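Local coordinates for protein phosphoglycerate dehydrogenase (Lactobacillus plantarum, PDB 3EVT) that probably catalyses the NAD-dependent oxidation of 3-phosphoglycerate to 3-phosphohydroxypyruvate, as a D-isomer specific 2-hydroxyacid dehydrogenase, at residues 53-56 / 61-64; 232-237 / 263-268; 239-244 / 269-274. All blocks are in the same frame, centred on the assembly; numbering follows the deposited sequence.

Contact 1. Residues 53-56 / 61-64; sequences TILA and QLKF
L62, whose side chain meets L55 and I54, is flanked by two residues bonded to each other: K63 NZ donates to Q61 O at 3.2 Å. The amine comes from above the carbonyl plane, 43° out of it. The lysine chain folds back to bring NZ there. K63 NZ also has a weak, long ion pair with E42 OE1. L62 N is bound by N60 OD1. None of these bonds crosses to 53-56. Between 53-56 and 61-64 the contact is purely apolar and small, 113 Å² with both sides summed.

The backbones are closest at L55 and L62, with CA atoms 7.6 Å apart. The CB of L62 points toward the helix. Its CG is anti to the backbone N (chi1 -177°), and one branch extends to the helix. Methyl meets methyl here: L55 CD2 lies 3.9 Å from L62 CD2, and the two side chains meet at a slant. The CB of L55 points to one side of the loop; with chi2 at -178° the branch carries CD2 to L62. I54 points its CB toward the loop. Its CG2 makes a looser touch, 4.5 Å from L62 CB. I54 and L62 are buried.

The contact lies where the chain returns from helix 50-56 to strand 64-66, within a beta-alpha-beta crossover from strand 41-45 to its parallel neighbour. As in relatives of this family, this sheet probably belongs to the substrate-binding domain. I54 and L62 also rest on strand 41-45, through I41 and M44, and L55 packs on A79 and L80 of helix 77-82.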
loop_
_atom_site.group_PDB
_atom_site.type_symbol
_atom_site.label_atom_id
_atom_site.label_comp_id
_atom_site.label_asym_id
_atom_site.label_seq_id
_atom_site.Cartn_x
_atom_site.Cartn_y
_atom_site.Cartn_z
ATOM N N THR A 53 2.994 30.141 27.858
ATOM C CA THR A 53 2.127 31.289 28.178
ATOM C C THR A 53 0.658 30.867 28.067
ATOM O O THR A 53 -0.095 30.924 29.050
ATOM C CB THR A 53 2.340 32.447 27.216
ATOM O OG1 THR A 53 3.739 32.660 27.015
ATOM C CG2 THR A 53 1.702 33.697 27.767
ATOM N N ILE A 54 0.281 30.401 26.867
ATOM C CA ILE A 54 -1.095 29.983 26.537
ATOM C C ILE A 54 -1.691 28.985 27.547
ATOM O O ILE A 54 -2.809 29.189 28.075
ATOM C CB ILE A 54 -1.138 29.448 25.087
ATOM C CG1 ILE A 54 -0.895 30.599 24.116
ATOM C CG2 ILE A 54 -2.481 28.849 24.758
ATOM C CD1 ILE A 54 -0.536 30.161 22.718
ATOM N N LEU A 55 -0.933 27.936 27.855
ATOM C CA LEU A 55 -1.414 26.909 28.779
ATOM C C LEU A 55 -1.625 27.443 30.192
ATOM O O LEU A 55 -2.423 26.906 30.945
ATOM C CB LEU A 55 -0.472 25.694 28.827
ATOM C CG LEU A 55 -0.380 24.762 27.599
ATOM C CD1 LEU A 55 0.568 23.604 27.888
ATOM C CD2 LEU A 55 -1.747 24.224 27.168
ATOM N N ALA A 56 -0.912 28.508 30.543
ATOM C CA ALA A 56 -1.094 29.181 31.850
ATOM C C ALA A 56 -2.493 29.816 32.066
ATOM O O ALA A 56 -3.001 29.872 33.183
ATOM C CB ALA A 56 0.035 30.247 32.068
ATOM N N GLN A 61 -7.894 27.904 24.511
ATOM C CA GLN A 61 -8.654 26.866 23.821
ATOM C C GLN A 61 -7.764 25.941 23.023
ATOM O O GLN A 61 -8.136 25.508 21.920
ATOM C CB GLN A 61 -9.657 27.512 22.902
ATOM C CG GLN A 61 -10.609 28.405 23.650
ATOM C CD GLN A 61 -11.717 28.885 22.768
ATOM O OE1 GLN A 61 -12.671 28.130 22.493
ATOM N NE2 GLN A 61 -11.603 30.130 22.289
ATOM N N LEU A 62 -6.585 25.638 23.550
ATOM C CA LEU A 62 -5.631 24.868 22.749
ATOM C C LEU A 62 -6.084 23.430 22.714
ATOM O O LEU A 62 -6.444 22.845 23.752
ATOM C CB LEU A 62 -4.202 24.976 23.284
ATOM C CG LEU A 62 -3.100 24.281 22.492
ATOM C CD1 LEU A 62 -2.870 24.977 21.152
ATOM C CD2 LEU A 62 -1.765 24.207 23.301
ATOM N N LYS A 63 -6.070 22.850 21.513
ATOM C CA LYS A 63 -6.582 21.515 21.348
ATOM C C LYS A 63 -5.576 20.538 20.700
ATOM O O LYS A 63 -5.600 19.354 20.961
ATOM C CB LYS A 63 -7.883 21.600 20.545
ATOM C CG LYS A 63 -9.018 22.360 21.236
ATOM C CD LYS A 63 -10.326 22.208 20.456
ATOM C CE LYS A 63 -11.148 23.501 20.450
ATOM N NZ LYS A 63 -11.100 24.193 21.763
ATOM N N PHE A 64 -4.685 21.033 19.849
ATOM C CA PHE A 64 -3.779 20.152 19.110
ATOM C C PHE A 64 -2.425 20.835 18.932
ATOM O O PHE A 64 -2.365 21.900 18.363
ATOM C CB PHE A 64 -4.442 19.743 17.753
ATOM C CG PHE A 64 -3.474 19.170 16.681
ATOM C CD1 PHE A 64 -2.484 18.235 17.007
ATOM C CD2 PHE A 64 -3.640 19.525 15.336
ATOM C CE1 PHE A 64 -1.622 17.698 16.010
ATOM C CE2 PHE A 64 -2.823 18.997 14.316
ATOM C CZ PHE A 64 -1.781 18.101 14.656
#

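Contact 2. Residues 232-237 / 263-268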
loop_
_atom_site.group_PDB
_atom_site.type_symbol
_atom_site.label_atom_id
_atom_site.label_comp_id
_atom_site.label_asym_id
_atom_site.label_seq_id
_atom_site.Cartn_x
_atom_site.Cartn_y
_atom_site.Cartn_z
ATOM N N VAL A 232 24.510 -10.237 0.601
ATOM C CA VAL A 232 24.110 -11.055 -0.513
ATOM C C VAL A 232 25.304 -11.442 -1.385
ATOM O O VAL A 232 26.055 -10.608 -1.892
ATOM C CB VAL A 232 23.076 -10.279 -1.383
ATOM C CG1 VAL A 232 22.792 -10.980 -2.716
ATOM C CG2 VAL A 232 21.805 -9.971 -0.571
ATOM N N ASP A 233 25.453 -12.746 -1.553
ATOM C CA ASP A 233 26.456 -13.334 -2.405
ATOM C C ASP A 233 25.976 -13.222 -3.851
ATOM O O ASP A 233 25.022 -13.908 -4.286
ATOM C CB ASP A 233 26.636 -14.779 -1.957
ATOM C CG ASP A 233 27.717 -15.510 -2.732
ATOM O OD1 ASP A 233 27.918 -15.200 -3.921
ATOM O OD2 ASP A 233 28.323 -16.452 -2.145
ATOM N N THR A 234 26.642 -12.358 -4.600
ATOM C CA THR A 234 26.228 -11.999 -5.943
ATOM C C THR A 234 26.243 -13.228 -6.852
ATOM O O THR A 234 25.381 -13.406 -7.717
ATOM C CB THR A 234 27.201 -10.943 -6.529
ATOM O OG1 THR A 234 26.946 -9.654 -5.947
ATOM C CG2 THR A 234 26.991 -10.830 -7.993
ATOM N N THR A 235 27.230 -14.087 -6.643
ATOM C CA THR A 235 27.349 -15.287 -7.461
ATOM C C THR A 235 26.243 -16.306 -7.208
ATOM O O THR A 235 25.572 -16.747 -8.162
ATOM C CB THR A 235 28.741 -15.933 -7.287
ATOM O OG1 THR A 235 29.702 -15.038 -7.867
ATOM C CG2 THR A 235 28.799 -17.283 -8.000
ATOM N N ALA A 236 26.044 -16.624 -5.928
ATOM C CA ALA A 236 24.951 -17.499 -5.510
ATOM C C ALA A 236 23.604 -16.977 -6.033
ATOM O O ALA A 236 22.778 -17.756 -6.558
ATOM C CB ALA A 236 24.933 -17.620 -4.013
ATOM N N LEU A 237 23.398 -15.657 -5.908
ATOM C CA LEU A 237 22.167 -15.010 -6.353
ATOM C C LEU A 237 21.916 -15.302 -7.848
ATOM O O LEU A 237 20.830 -15.786 -8.241
ATOM C CB LEU A 237 22.190 -13.495 -6.042
ATOM C CG LEU A 237 21.004 -12.671 -6.643
ATOM C CD1 LEU A 237 19.620 -13.078 -6.095
ATOM C CD2 LEU A 237 21.164 -11.166 -6.522
ATOM N N HIS A 263 29.484 -4.910 -14.770
ATOM C CA HIS A 263 29.041 -6.030 -13.945
ATOM C C HIS A 263 27.878 -6.787 -14.616
ATOM O O HIS A 263 26.995 -6.162 -15.232
ATOM C CB HIS A 263 28.640 -5.562 -12.549
ATOM C CG HIS A 263 28.676 -6.651 -11.535
ATOM N ND1 HIS A 263 27.717 -7.638 -11.478
ATOM C CD2 HIS A 263 29.579 -6.937 -10.563
ATOM C CE1 HIS A 263 28.018 -8.479 -10.505
ATOM N NE2 HIS A 263 29.140 -8.072 -9.929
ATOM N N PRO A 264 27.898 -8.130 -14.525
ATOM C CA PRO A 264 26.880 -8.897 -15.275
ATOM C C PRO A 264 25.466 -8.809 -14.670
ATOM O O PRO A 264 24.475 -9.010 -15.392
ATOM C CB PRO A 264 27.444 -10.341 -15.324
ATOM C CG PRO A 264 28.624 -10.383 -14.348
ATOM C CD PRO A 264 28.972 -8.974 -13.953
ATOM N N LEU A 265 25.372 -8.463 -13.383
ATOM C CA LEU A 265 24.061 -8.150 -12.752
ATOM C C LEU A 265 23.225 -7.159 -13.552
ATOM O O LEU A 265 21.996 -7.297 -13.655
ATOM C CB LEU A 265 24.214 -7.612 -11.310
ATOM C CG LEU A 265 24.360 -8.599 -10.162
ATOM C CD1 LEU A 265 24.424 -7.844 -8.872
ATOM C CD2 LEU A 265 23.205 -9.664 -10.137
ATOM N N TRP A 266 23.873 -6.143 -14.103
ATOM C CA TRP A 266 23.125 -5.149 -14.904
ATOM C C TRP A 266 22.424 -5.718 -16.138
ATOM O O TRP A 266 21.379 -5.207 -16.539
ATOM C CB TRP A 266 24.022 -4.041 -15.430
ATOM C CG TRP A 266 24.642 -3.062 -14.421
ATOM C CD1 TRP A 266 25.944 -3.048 -13.991
ATOM C CD2 TRP A 266 24.006 -1.910 -13.814
ATOM N NE1 TRP A 266 26.144 -1.967 -13.154
ATOM C CE2 TRP A 266 24.977 -1.259 -13.032
ATOM C CE3 TRP A 266 22.716 -1.368 -13.874
ATOM C CZ2 TRP A 266 24.702 -0.096 -12.298
ATOM C CZ3 TRP A 266 22.434 -0.214 -13.145
ATOM C CH2 TRP A 266 23.426 0.397 -12.342
ATOM N N GLN A 267 23.050 -6.706 -16.783
ATOM C CA GLN A 267 22.517 -7.253 -18.030
ATOM C C GLN A 267 21.361 -8.207 -17.829
ATOM O O GLN A 267 20.766 -8.602 -18.811
ATOM C CB GLN A 267 23.591 -8.023 -18.838
ATOM C CG GLN A 267 25.013 -7.836 -18.361
ATOM C CD GLN A 267 25.660 -6.568 -18.938
ATOM O OE1 GLN A 267 25.174 -6.023 -19.953
ATOM N NE2 GLN A 267 26.746 -6.080 -18.281
ATOM N N ARG A 268 21.038 -8.595 -16.586
ATOM C CA ARG A 268 19.886 -9.484 -16.353
ATOM C C ARG A 268 18.535 -8.724 -16.475
ATOM O O ARG A 268 18.442 -7.533 -16.110
ATOM C CB ARG A 268 19.992 -10.143 -14.992
ATOM C CG ARG A 268 21.449 -10.466 -14.521
ATOM C CD ARG A 268 21.738 -11.959 -14.349
ATOM N NE ARG A 268 20.583 -12.821 -14.048
ATOM C CZ ARG A 268 20.644 -14.164 -14.002
ATOM N NH1 ARG A 268 19.559 -14.893 -13.742
ATOM N NH2 ARG A 268 21.802 -14.791 -14.198
#
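T234 and L265 mark the closest approach of the two backbones, with CA atoms 8.1 Å apart. T234 is in the first turn of helix 234-242. L265 is in a short turn, 264-267, with helical backbone angles but without regular helical bonds. D233 is the N-cap of the helix. Its OD1 accepts from A236 N at 3.1 Å, nearly straight at 171°, and weakly from T235 N.

T234 carries most of the contact. Its CG2, anti to the backbone N, is directed at the 263-268 turn and meets the edge of the H263 ring, 3.6 Å from CE1. The same methyl is 4.0 Å from L265 CD1. L265 N donates to H263 ND1 at 3.1 Å in the ring plane, which helps hold the imidazole in its rotation. P264 CD lies over one of its faces. L237 CD2 approaches L265 CD2 more loosely, at 4.4 Å.

The turn also faces the second subunit, where R121 and Q120 of that chain hydrogen-bond to W266 O. Inward, L237 reaches strands 222-225 and 248-251, and L265 rests on L251. The contact thus joins the start of helix 234-242 to the loop before edge strand 271-273 of the Rossmann-type sheet.

Contact 3. Residues 239-244 / 269-274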
loop_
_atom_site.group_PDB
_atom_site.type_symbol
_atom_site.label_atom_id
_atom_site.label_comp_id
_atom_site.label_asym_id
_atom_site.label_seq_id
_atom_site.Cartn_x
_atom_site.Cartn_y
_atom_site.Cartn_z
ATOM N N THR A 239 23.166 -17.652 -9.696
ATOM C CA THR A 239 22.892 -19.067 -9.899
ATOM C C THR A 239 21.519 -19.539 -9.346
ATOM O O THR A 239 20.827 -20.339 -9.997
ATOM C CB THR A 239 24.155 -19.991 -9.596
ATOM O OG1 THR A 239 24.385 -20.073 -8.207
ATOM C CG2 THR A 239 25.436 -19.396 -10.220
ATOM N N ALA A 240 21.076 -18.974 -8.220
ATOM C CA ALA A 240 19.700 -19.232 -7.707
ATOM C C ALA A 240 18.608 -18.796 -8.689
ATOM O O ALA A 240 17.576 -19.459 -8.805
ATOM C CB ALA A 240 19.471 -18.553 -6.395
ATOM N N LEU A 241 18.828 -17.669 -9.360
ATOM C CA LEU A 241 17.946 -17.209 -10.425
ATOM C C LEU A 241 18.077 -18.075 -11.647
ATOM O O LEU A 241 17.101 -18.388 -12.306
ATOM C CB LEU A 241 18.267 -15.759 -10.782
ATOM C CG LEU A 241 17.946 -14.741 -9.668
ATOM C CD1 LEU A 241 18.733 -13.423 -9.837
ATOM C CD2 LEU A 241 16.401 -14.506 -9.549
ATOM N N ASP A 242 19.287 -18.496 -11.946
ATOM C CA ASP A 242 19.468 -19.404 -13.070
ATOM C C ASP A 242 18.672 -20.693 -12.903
ATOM O O ASP A 242 18.025 -21.142 -13.852
ATOM C CB ASP A 242 20.953 -19.696 -13.319
ATOM C CG ASP A 242 21.622 -18.573 -14.055
ATOM O OD1 ASP A 242 20.902 -17.723 -14.617
ATOM O OD2 ASP A 242 22.860 -18.534 -14.058
ATOM N N HIS A 243 18.706 -21.271 -11.700
ATOM C CA HIS A 243 17.981 -22.528 -11.423
ATOM C C HIS A 243 16.570 -22.336 -10.848
ATOM O O HIS A 243 16.040 -23.243 -10.202
ATOM C CB HIS A 243 18.797 -23.401 -10.465
ATOM C CG HIS A 243 20.199 -23.645 -10.929
ATOM N ND1 HIS A 243 21.244 -23.883 -10.061
ATOM C CD2 HIS A 243 20.735 -23.658 -12.176
ATOM C CE1 HIS A 243 22.361 -24.048 -10.750
ATOM N NE2 HIS A 243 22.083 -23.909 -12.036
ATOM N N HIS A 244 15.990 -21.146 -11.044
ATOM C CA HIS A 244 14.652 -20.834 -10.589
ATOM C C HIS A 244 14.420 -21.173 -9.152
ATOM O O HIS A 244 13.326 -21.628 -8.816
ATOM C CB HIS A 244 13.647 -21.609 -11.414
ATOM C CG HIS A 244 13.925 -21.537 -12.876
ATOM N ND1 HIS A 244 13.761 -20.376 -13.597
ATOM C CD2 HIS A 244 14.408 -22.457 -13.746
ATOM C CE1 HIS A 244 14.106 -20.587 -14.858
ATOM N NE2 HIS A 244 14.515 -21.838 -14.972
ATOM N N ASP A 269 17.515 -9.403 -17.012
ATOM C CA ASP A 269 16.138 -8.902 -16.986
ATOM C C ASP A 269 15.391 -9.256 -15.691
ATOM O O ASP A 269 14.254 -8.861 -15.511
ATOM C CB ASP A 269 15.358 -9.433 -18.192
ATOM C CG ASP A 269 15.747 -8.722 -19.485
ATOM O OD1 ASP A 269 16.450 -7.680 -19.422
ATOM O OD2 ASP A 269 15.327 -9.179 -20.570
ATOM N N ASP A 270 16.039 -9.987 -14.800
ATOM C CA ASP A 270 15.374 -10.496 -13.612
ATOM C C ASP A 270 15.991 -9.922 -12.335
ATOM O O ASP A 270 15.738 -10.431 -11.235
ATOM C CB ASP A 270 15.397 -12.040 -13.571
ATOM C CG ASP A 270 16.809 -12.611 -13.523
ATOM O OD1 ASP A 270 17.771 -11.827 -13.551
ATOM O OD2 ASP A 270 16.957 -13.852 -13.494
ATOM N N VAL A 271 16.806 -8.873 -12.495
ATOM C CA VAL A 271 17.351 -8.178 -11.331
ATOM C C VAL A 271 17.141 -6.692 -11.558
ATOM O O VAL A 271 17.485 -6.183 -12.639
ATOM C CB VAL A 271 18.850 -8.504 -11.085
ATOM C CG1 VAL A 271 19.382 -7.784 -9.848
ATOM C CG2 VAL A 271 19.049 -9.978 -10.933
ATOM N N LEU A 272 16.537 -6.002 -10.591
ATOM C CA LEU A 272 16.286 -4.569 -10.774
ATOM C C LEU A 272 17.259 -3.838 -9.915
ATOM O O LEU A 272 17.129 -3.884 -8.713
ATOM C CB LEU A 272 14.873 -4.171 -10.304
ATOM C CG LEU A 272 13.650 -5.013 -10.713
ATOM C CD1 LEU A 272 12.281 -4.481 -10.172
ATOM C CD2 LEU A 272 13.618 -5.179 -12.192
ATOM N N ILE A 273 18.219 -3.150 -10.514
ATOM C CA ILE A 273 19.245 -2.464 -9.757
ATOM C C ILE A 273 18.768 -1.039 -9.547
ATOM O O ILE A 273 18.425 -0.347 -10.520
ATOM C CB ILE A 273 20.625 -2.411 -10.562
ATOM C CG1 ILE A 273 21.033 -3.794 -11.025
ATOM C CG2 ILE A 273 21.753 -1.801 -9.695
ATOM C CD1 ILE A 273 21.408 -4.742 -9.865
ATOM N N THR A 274 18.722 -0.584 -8.305
ATOM C CA THR A 274 18.511 0.818 -8.103
ATOM C C THR A 274 19.722 1.284 -7.328
ATOM O O THR A 274 20.203 0.574 -6.468
ATOM C CB THR A 274 17.190 1.151 -7.319
ATOM O OG1 THR A 274 17.210 0.473 -6.051
ATOM C CG2 THR A 274 15.980 0.693 -8.123
#
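A carboxylate oxygen lies against the flank of a leucine: D270 OD2 is 3.6 Å from L241 CB and 4.0 Å from L241 CD2. No hydrogen bond crosses between the segments. The charge of D270 is met by R268, whose NH1 forms a salt bridge with OD2. The D270 side chain stands with CG between the backbone N and the carbonyl carbon (chi1 61°), and this brings OD2 to L241.

The apolar half is one tight touch. L241 CD1 meets V271 CG2 at 3.6 Å, and the side chains cross at about a right angle. L241 is the one residue of 239-244 that touches 269-274; CB and CD2 lie by the aspartate, and CD1 meets the valine. Two residues on, helix 234-242 has ended in a Schellman motif: H244, with positive phi, is the C-prime residue, and its N bonds L241 O at 3.2 Å.

D242 OD1 is 5.6 Å from D270 OD2, a pair of like charges. R268 salt-bridges both, so its guanidinium would be expected to offset their repulsion. The chemistry implies a buried leucine-valine contact at the start of edge strand 271-273, bordered by an arginine-centred charge network.

Contact 1 stands apart from the others: its centre is about 58 Å from that of contact 2 and 57 Å from that of contact 3, across the chain's centre. It belongs to the five-stranded sheet, they to the seven-stranded one. Contacts 2 and 3 have centres about 7 Å apart and divide helix 234-242 between them, contact 2 at its start and contact 3 at its end. R268 links them by its salt bridge to D242. Contacts 1 and 3 are buried; contact 2 is only partly buried. Contact 1 is aliphatic throughout, contact 2 adds an imidazole edge, and contact 3 adds a carboxylate. Contacts 2 and 3 reach the second subunit; contact 1 does not.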